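PDB 1KCC: endopolygalacturonase from Chondrostereum purpureum, which probably hydrolyses the alpha-1,4 bonds between galacturonic acid units inside polygalacturonate chains, as a member of glycosyl hydrolase family 28. Local coordinates for residues 83-88 and 150-155; 193-198 and 220-225. One frame throughout, in Å; residues are numbered along the deposited sequence.

Interaction 1. Residues 83-88 and 150-155. With GTR (beta-D-galactopyranuronic acid), chain B.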
loop_
_atom_site.group_PDB
_atom_site.type_symbol
_atom_site.label_atom_id
_atom_site.label_comp_id
_atom_site.label_asym_id
_atom_site.label_seq_id
_atom_site.Cartn_x
_atom_site.Cartn_y
_atom_site.Cartn_z
ATOM N N LEU A 83 -2.035 -17.480 -12.915
ATOM C CA LEU A 83 -2.337 -18.873 -12.646
ATOM C C LEU A 83 -3.289 -19.054 -11.468
ATOM O O LEU A 83 -3.794 -20.168 -11.286
ATOM C CB LEU A 83 -1.046 -19.667 -12.391
ATOM C CG LEU A 83 -0.048 -19.614 -13.538
ATOM C CD1 LEU A 83 1.203 -20.441 -13.139
ATOM C CD2 LEU A 83 -0.620 -20.069 -14.872
ATOM N N TYR A 84 -3.505 -17.999 -10.708
ATOM C CA TYR A 84 -4.342 -18.041 -9.511
ATOM C C TYR A 84 -5.590 -17.179 -9.659
ATOM O O TYR A 84 -6.658 -17.517 -9.126
ATOM C CB TYR A 84 -3.596 -17.537 -8.281
ATOM C CG TYR A 84 -2.263 -18.145 -7.959
ATOM C CD1 TYR A 84 -2.120 -19.152 -7.016
ATOM C CD2 TYR A 84 -1.122 -17.669 -8.614
ATOM C CE1 TYR A 84 -0.883 -19.693 -6.747
ATOM C CE2 TYR A 84 0.150 -18.179 -8.307
ATOM C CZ TYR A 84 0.250 -19.173 -7.370
ATOM O OH TYR A 84 1.469 -19.674 -6.997
ATOM N N TRP A 85 -5.490 -16.024 -10.346
ATOM C CA TRP A 85 -6.586 -15.053 -10.310
ATOM C C TRP A 85 -7.892 -15.647 -10.815
ATOM O O TRP A 85 -7.954 -16.253 -11.912
ATOM C CB TRP A 85 -6.237 -13.872 -11.235
ATOM C CG TRP A 85 -5.041 -13.076 -10.770
ATOM C CD1 TRP A 85 -4.561 -12.932 -9.480
ATOM C CD2 TRP A 85 -4.167 -12.328 -11.629
ATOM N NE1 TRP A 85 -3.440 -12.116 -9.492
ATOM C CE2 TRP A 85 -3.174 -11.744 -10.809
ATOM C CE3 TRP A 85 -4.108 -12.118 -13.024
ATOM C CZ2 TRP A 85 -2.165 -10.955 -11.315
ATOM C CZ3 TRP A 85 -3.088 -11.333 -13.526
ATOM C CH2 TRP A 85 -2.111 -10.757 -12.693
ATOM N N ASP A 86 -8.935 -15.407 -10.045
ATOM C CA ASP A 86 -10.278 -15.985 -10.360
ATOM C C ASP A 86 -11.376 -14.991 -10.063
ATOM O O ASP A 86 -12.546 -15.371 -9.962
ATOM C CB ASP A 86 -10.453 -17.271 -9.565
ATOM C CG ASP A 86 -10.609 -17.025 -8.079
ATOM O OD1 ASP A 86 -10.252 -15.915 -7.608
ATOM O OD2 ASP A 86 -11.042 -17.985 -7.345
ATOM N N GLY A 87 -11.063 -13.692 -9.928
ATOM C CA GLY A 87 -12.059 -12.704 -9.623
ATOM C C GLY A 87 -12.428 -12.592 -8.152
ATOM O O GLY A 87 -13.201 -11.693 -7.825
ATOM N N LYS A 88 -11.903 -13.471 -7.277
ATOM C CA LYS A 88 -12.342 -13.493 -5.869
ATOM C C LYS A 88 -11.238 -13.108 -4.930
ATOM O O LYS A 88 -11.500 -12.904 -3.722
ATOM C CB LYS A 88 -12.916 -14.859 -5.506
ATOM C CG LYS A 88 -14.158 -15.211 -6.377
ATOM C CD LYS A 88 -14.702 -16.572 -5.981
ATOM C CE LYS A 88 -16.062 -16.862 -6.651
ATOM N NZ LYS A 88 -16.674 -18.134 -6.019
ATOM N N HIS A 150 -7.538 -9.399 -8.042
ATOM C CA HIS A 150 -8.326 -8.820 -6.952
ATOM C C HIS A 150 -7.476 -8.859 -5.690
ATOM O O HIS A 150 -6.639 -9.767 -5.504
ATOM C CB HIS A 150 -9.633 -9.564 -6.815
ATOM C CG HIS A 150 -10.645 -8.749 -6.037
ATOM N ND1 HIS A 150 -11.290 -7.666 -6.572
ATOM C CD2 HIS A 150 -11.092 -8.897 -4.764
ATOM C CE1 HIS A 150 -12.111 -7.128 -5.673
ATOM N NE2 HIS A 150 -12.017 -7.876 -4.553
ATOM N N ASN A 151 -7.674 -7.902 -4.797
ATOM C CA ASN A 151 -6.880 -7.823 -3.562
ATOM C C ASN A 151 -5.367 -7.754 -3.876
ATOM O O ASN A 151 -4.543 -8.184 -3.068
ATOM C CB ASN A 151 -7.151 -8.973 -2.585
ATOM C CG ASN A 151 -8.591 -8.959 -2.109
ATOM O OD1 ASN A 151 -9.329 -9.930 -2.344
ATOM N ND2 ASN A 151 -9.024 -7.894 -1.436
ATOM N N THR A 152 -5.051 -7.107 -5.001
ATOM C CA THR A 152 -3.640 -6.978 -5.448
ATOM C C THR A 152 -2.987 -5.698 -4.924
ATOM O O THR A 152 -2.357 -4.956 -5.669
ATOM C CB THR A 152 -3.594 -7.078 -6.973
ATOM O OG1 THR A 152 -4.675 -6.258 -7.478
ATOM C CG2 THR A 152 -3.752 -8.525 -7.449
ATOM N N ASP A 153 -3.092 -5.510 -3.593
ATOM C CA ASP A 153 -2.538 -4.295 -2.993
ATOM C C ASP A 153 -1.065 -4.123 -3.385
ATOM O O ASP A 153 -0.296 -5.066 -3.394
ATOM C CB ASP A 153 -2.547 -4.415 -1.461
ATOM C CG ASP A 153 -3.878 -4.646 -0.801
ATOM O OD1 ASP A 153 -4.801 -5.158 -1.462
ATOM O OD2 ASP A 153 -4.000 -4.336 0.410
ATOM N N GLY A 154 -0.662 -2.867 -3.638
ATOM C CA GLY A 154 0.736 -2.633 -3.942
ATOM C C GLY A 154 1.631 -2.818 -2.728
ATOM O O GLY A 154 2.522 -3.675 -2.700
ATOM N N PHE A 155 1.363 -1.992 -1.699
ATOM C CA PHE A 155 2.122 -1.976 -0.470
ATOM C C PHE A 155 1.157 -2.010 0.718
ATOM O O PHE A 155 0.296 -1.143 0.800
ATOM C CB PHE A 155 2.965 -0.701 -0.322
ATOM C CG PHE A 155 3.889 -0.471 -1.486
ATOM C CD1 PHE A 155 5.191 -1.023 -1.464
ATOM C CD2 PHE A 155 3.520 0.280 -2.583
ATOM C CE1 PHE A 155 6.037 -0.794 -2.554
ATOM C CE2 PHE A 155 4.352 0.479 -3.652
ATOM C CZ PHE A 155 5.634 -0.064 -3.661
HETATM C C1 GTR B . -13.096 -4.692 -2.390
HETATM C C2 GTR B . -12.393 -5.936 -1.873
HETATM C C3 GTR B . -12.237 -5.857 -0.440
HETATM C C4 GTR B . -11.445 -4.588 -0.004
HETATM C C5 GTR B . -12.192 -3.402 -0.644
HETATM C C6 GTR B . -11.449 -2.106 -0.388
HETATM O O1 GTR B . -13.243 -4.731 -3.777
HETATM O O2 GTR B . -13.169 -7.093 -2.248
HETATM O O3 GTR B . -11.493 -7.057 0.040
HETATM O O4 GTR B . -10.084 -4.681 -0.451
HETATM O O5 GTR B . -12.310 -3.549 -2.077
HETATM O O6A GTR B . -10.876 -1.465 -1.296
HETATM O O6B GTR B . -11.474 -1.727 0.789
#
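The indole of Trp-85 overlaps the methyl group of Thr-152, its NE1 corner lying 4.1 Å from Thr-152 CG2, and the two side chains run at about a right angle to each other. Neither polar group is spent on the other: Trp-85 NE1 bonds to the carbonyl of Ser-117, and Thr-152 OG1 to Gln-172. Nearer the sugar, the backbone carbonyls of Gly-87 and Lys-88 approach His-150 obliquely, with Lys-88 O 4.2 Å from His-150 CD2. An Asx turn shapes this loop, Asp-86 OD1 being met from above the carboxylate plane by the backbone N of Lys-88. With CG anti to the backbone N (chi1 -162°), the imidazole of His-150 reaches out to the galacturonate, and its NE2 meets GTR O2 at the ring edge and in the ring plane, 2.7 Å away in a nearly straight bond (165°). Asn-151 adds a second grip, ND2 donating to GTR O3 at 3.0 Å, while its OD1 takes the backbone N-H of Thr-90, which fixes how the amide is turned. Without the imidazole, as with an alanine here, GTR O2 would probably lose this partner and a gap would open beside the Lys-88 carbonyl. Residues 150-155 thus supply part of the galacturonate site of a family 28 beta-helix, with loop 83-88 packed against them; Asn-91 and Asp-173 also hold the sugar.

Interaction 2. Residues 193-198 and 220-225. With GTR (beta-D-galactopyranuronic acid), chain B.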
loop_
_atom_site.group_PDB
_atom_site.type_symbol
_atom_site.label_atom_id
_atom_site.label_comp_id
_atom_site.label_asym_id
_atom_site.label_seq_id
_atom_site.Cartn_x
_atom_site.Cartn_y
_atom_site.Cartn_z
ATOM N N GLY A 193 -5.442 2.025 -11.682
ATOM C CA GLY A 193 -6.254 0.821 -11.831
ATOM C C GLY A 193 -6.937 0.346 -10.557
ATOM O O GLY A 193 -7.932 -0.385 -10.629
ATOM N N GLY A 194 -6.404 0.747 -9.391
ATOM C CA GLY A 194 -6.787 0.123 -8.118
ATOM C C GLY A 194 -7.794 0.965 -7.360
ATOM O O GLY A 194 -8.741 1.535 -7.930
ATOM N N HIS A 195 -7.635 0.950 -6.028
ATOM C CA HIS A 195 -8.583 1.542 -5.105
ATOM C C HIS A 195 -8.006 2.775 -4.406
ATOM O O HIS A 195 -8.650 3.249 -3.456
ATOM C CB HIS A 195 -9.098 0.523 -4.087
ATOM C CG HIS A 195 -9.895 -0.614 -4.713
ATOM N ND1 HIS A 195 -10.512 -1.592 -3.956
ATOM C CD2 HIS A 195 -10.163 -0.917 -5.996
ATOM C CE1 HIS A 195 -11.105 -2.447 -4.755
ATOM N NE2 HIS A 195 -10.903 -2.068 -6.009
ATOM N N GLY A 196 -6.914 3.303 -4.890
ATOM C CA GLY A 196 -6.402 4.600 -4.376
ATOM C C GLY A 196 -5.444 4.429 -3.224
ATOM O O GLY A 196 -4.894 3.360 -2.937
ATOM N N ILE A 197 -5.209 5.561 -2.559
ATOM C CA ILE A 197 -4.214 5.634 -1.467
ATOM C C ILE A 197 -4.951 5.586 -0.139
ATOM O O ILE A 197 -5.746 6.491 0.150
ATOM C CB ILE A 197 -3.402 6.929 -1.581
ATOM C CG1 ILE A 197 -2.587 6.953 -2.894
ATOM C CG2 ILE A 197 -2.502 7.119 -0.362
ATOM C CD1 ILE A 197 -1.964 8.339 -3.158
ATOM N N SER A 198 -4.740 4.500 0.624
ATOM C CA SER A 198 -5.563 4.257 1.811
ATOM C C SER A 198 -4.751 4.210 3.099
ATOM O O SER A 198 -3.651 3.660 3.181
ATOM C CB SER A 198 -6.305 2.934 1.676
ATOM O OG SER A 198 -7.300 3.056 0.695
ATOM N N ARG A 220 -7.510 6.440 -12.820
ATOM C CA ARG A 220 -8.306 5.267 -13.175
ATOM C C ARG A 220 -8.454 4.325 -11.980
ATOM O O ARG A 220 -8.083 3.149 -11.996
ATOM C CB ARG A 220 -7.659 4.554 -14.388
ATOM C CG ARG A 220 -8.747 3.618 -15.043
ATOM C CD ARG A 220 -8.203 2.935 -16.274
ATOM N NE ARG A 220 -6.995 2.147 -16.013
ATOM C CZ ARG A 220 -7.035 0.900 -15.571
ATOM N NH1 ARG A 220 -8.139 0.213 -15.332
ATOM N NH2 ARG A 220 -5.908 0.260 -15.342
ATOM N N SER A 221 -9.011 4.874 -10.885
ATOM C CA SER A 221 -9.092 4.201 -9.609
ATOM C C SER A 221 -10.474 4.333 -9.032
ATOM O O SER A 221 -11.248 5.257 -9.361
ATOM C CB SER A 221 -8.032 4.741 -8.645
ATOM O OG SER A 221 -6.727 4.421 -9.095
ATOM N N MET A 222 -10.825 3.431 -8.100
ATOM C CA MET A 222 -12.167 3.463 -7.516
ATOM C C MET A 222 -12.329 4.592 -6.507
ATOM O O MET A 222 -13.445 5.128 -6.344
ATOM C CB MET A 222 -12.470 2.118 -6.811
ATOM C CG MET A 222 -12.592 1.042 -7.884
ATOM S SD MET A 222 -13.538 -0.353 -7.297
ATOM C CE MET A 222 -13.938 0.215 -5.696
ATOM N N TYR A 223 -11.259 4.928 -5.798
ATOM C CA TYR A 223 -11.236 6.005 -4.797
ATOM C C TYR A 223 -9.955 6.784 -5.029
ATOM O O TYR A 223 -8.959 6.241 -5.550
ATOM C CB TYR A 223 -11.228 5.481 -3.374
ATOM C CG TYR A 223 -12.318 4.478 -3.020
ATOM C CD1 TYR A 223 -13.522 4.858 -2.459
ATOM C CD2 TYR A 223 -12.056 3.114 -3.251
ATOM C CE1 TYR A 223 -14.448 3.907 -2.153
ATOM C CE2 TYR A 223 -13.026 2.176 -2.910
ATOM C CZ TYR A 223 -14.247 2.604 -2.377
ATOM O OH TYR A 223 -15.164 1.640 -2.017
ATOM N N GLY A 224 -9.960 8.061 -4.638
ATOM C CA GLY A 224 -8.699 8.839 -4.685
ATOM C C GLY A 224 -7.867 8.586 -3.441
ATOM O O GLY A 224 -6.845 7.929 -3.475
ATOM N N VAL A 225 -8.366 9.146 -2.296
ATOM C CA VAL A 225 -7.761 8.847 -1.000
ATOM C C VAL A 225 -8.872 8.419 -0.038
ATOM O O VAL A 225 -10.007 8.914 -0.102
ATOM C CB VAL A 225 -6.938 10.028 -0.426
ATOM C CG1 VAL A 225 -5.816 10.403 -1.362
ATOM C CG2 VAL A 225 -7.847 11.246 -0.143
HETATM C C1 GTR B . -13.096 -4.692 -2.390
HETATM C C2 GTR B . -12.393 -5.936 -1.873
HETATM C C3 GTR B . -12.237 -5.857 -0.440
HETATM C C4 GTR B . -11.445 -4.588 -0.004
HETATM C C5 GTR B . -12.192 -3.402 -0.644
HETATM C C6 GTR B . -11.449 -2.106 -0.388
HETATM O O1 GTR B . -13.243 -4.731 -3.777
HETATM O O2 GTR B . -13.169 -7.093 -2.248
HETATM O O3 GTR B . -11.493 -7.057 0.040
HETATM O O4 GTR B . -10.084 -4.681 -0.451
HETATM O O5 GTR B . -12.310 -3.549 -2.077
HETATM O O6A GTR B . -10.876 -1.465 -1.296
HETATM O O6B GTR B . -11.474 -1.727 0.789
HETATM O O HOH W 1 -5.211 3.112 -7.159
#
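With CG anti to the carbonyl carbon in both residues (chi1 -64° in His-195), the imidazole of His-195 and the thioether of Met-222 run alongside each other. In the conformer described, one of two modelled and so to be taken with caution, the thioether bends at its last torsion and Met-222 CE lies over the centre of the imidazole, 3.9 Å from the ring centroid in a CH-pi contact, while Met-222 SD sits obliquely 3.4 Å from His-195 NE2. At the ring edge His-195 ND1 donates to the carboxylate oxygen GTR O6A at 2.7 Å (164°). His-195, the predicted active-site histidine, thus has the methionine over one face and the bound galacturonate at its edge. Tyr-223 sets the edge of its ring against His-195 O, with CD2 3.4 Å from that oxygen.

Main-chain bonds tie the segments together. Met-222 N donates to Gly-194 O at 2.8 Å, and Ile-197 N to Gly-224 O at 3.0 Å, almost straight at 173°. A water accepts from Gly-196 N and donates to Ser-221 OG, bridging them where no direct bond forms. Gly-196 must be a glycine here: a CB would clash with the carbonyl oxygens of Tyr-223 and Gly-224. Beside Gly-193 the guanidinium of Arg-220 lays one face on Gly-193 CA and salt-bridges Asp-144. At the other end of the contact Ile-197 and Val-225 pair as a parallel bridge, their side chains touching on the same face. From there strands 197-202 and 226-230 run on as neighbours in the parallel sheet, between strands 176-179 and 254-259, with Ile-197 packed on strand 207-221 and Val-225 on Val-256.

Overall arrangement
Both segments of interaction 1 precede those of interaction 2; their centres are about 15 Å apart, and about 5 Å separates the nearest atoms. Residues 150-155 and 193-198 lead into strands 155-158 and 197-202 of the same 11-strand parallel sheet, separated in its order by strand 176-179, while residues 220-225 lead into strand 226-230, the next one across. Residues 83-88 belong to a long loop before strand 101-104. The galacturonate joins the two contacts, held by His-150 and Asn-151 of interaction 1 and by His-195 of interaction 2. Successive turns of the beta-helix thus supply different parts of one sugar site, to which Asn-91, Asp-173, Arg-226, Lys-228 and Tyr-262 also contribute.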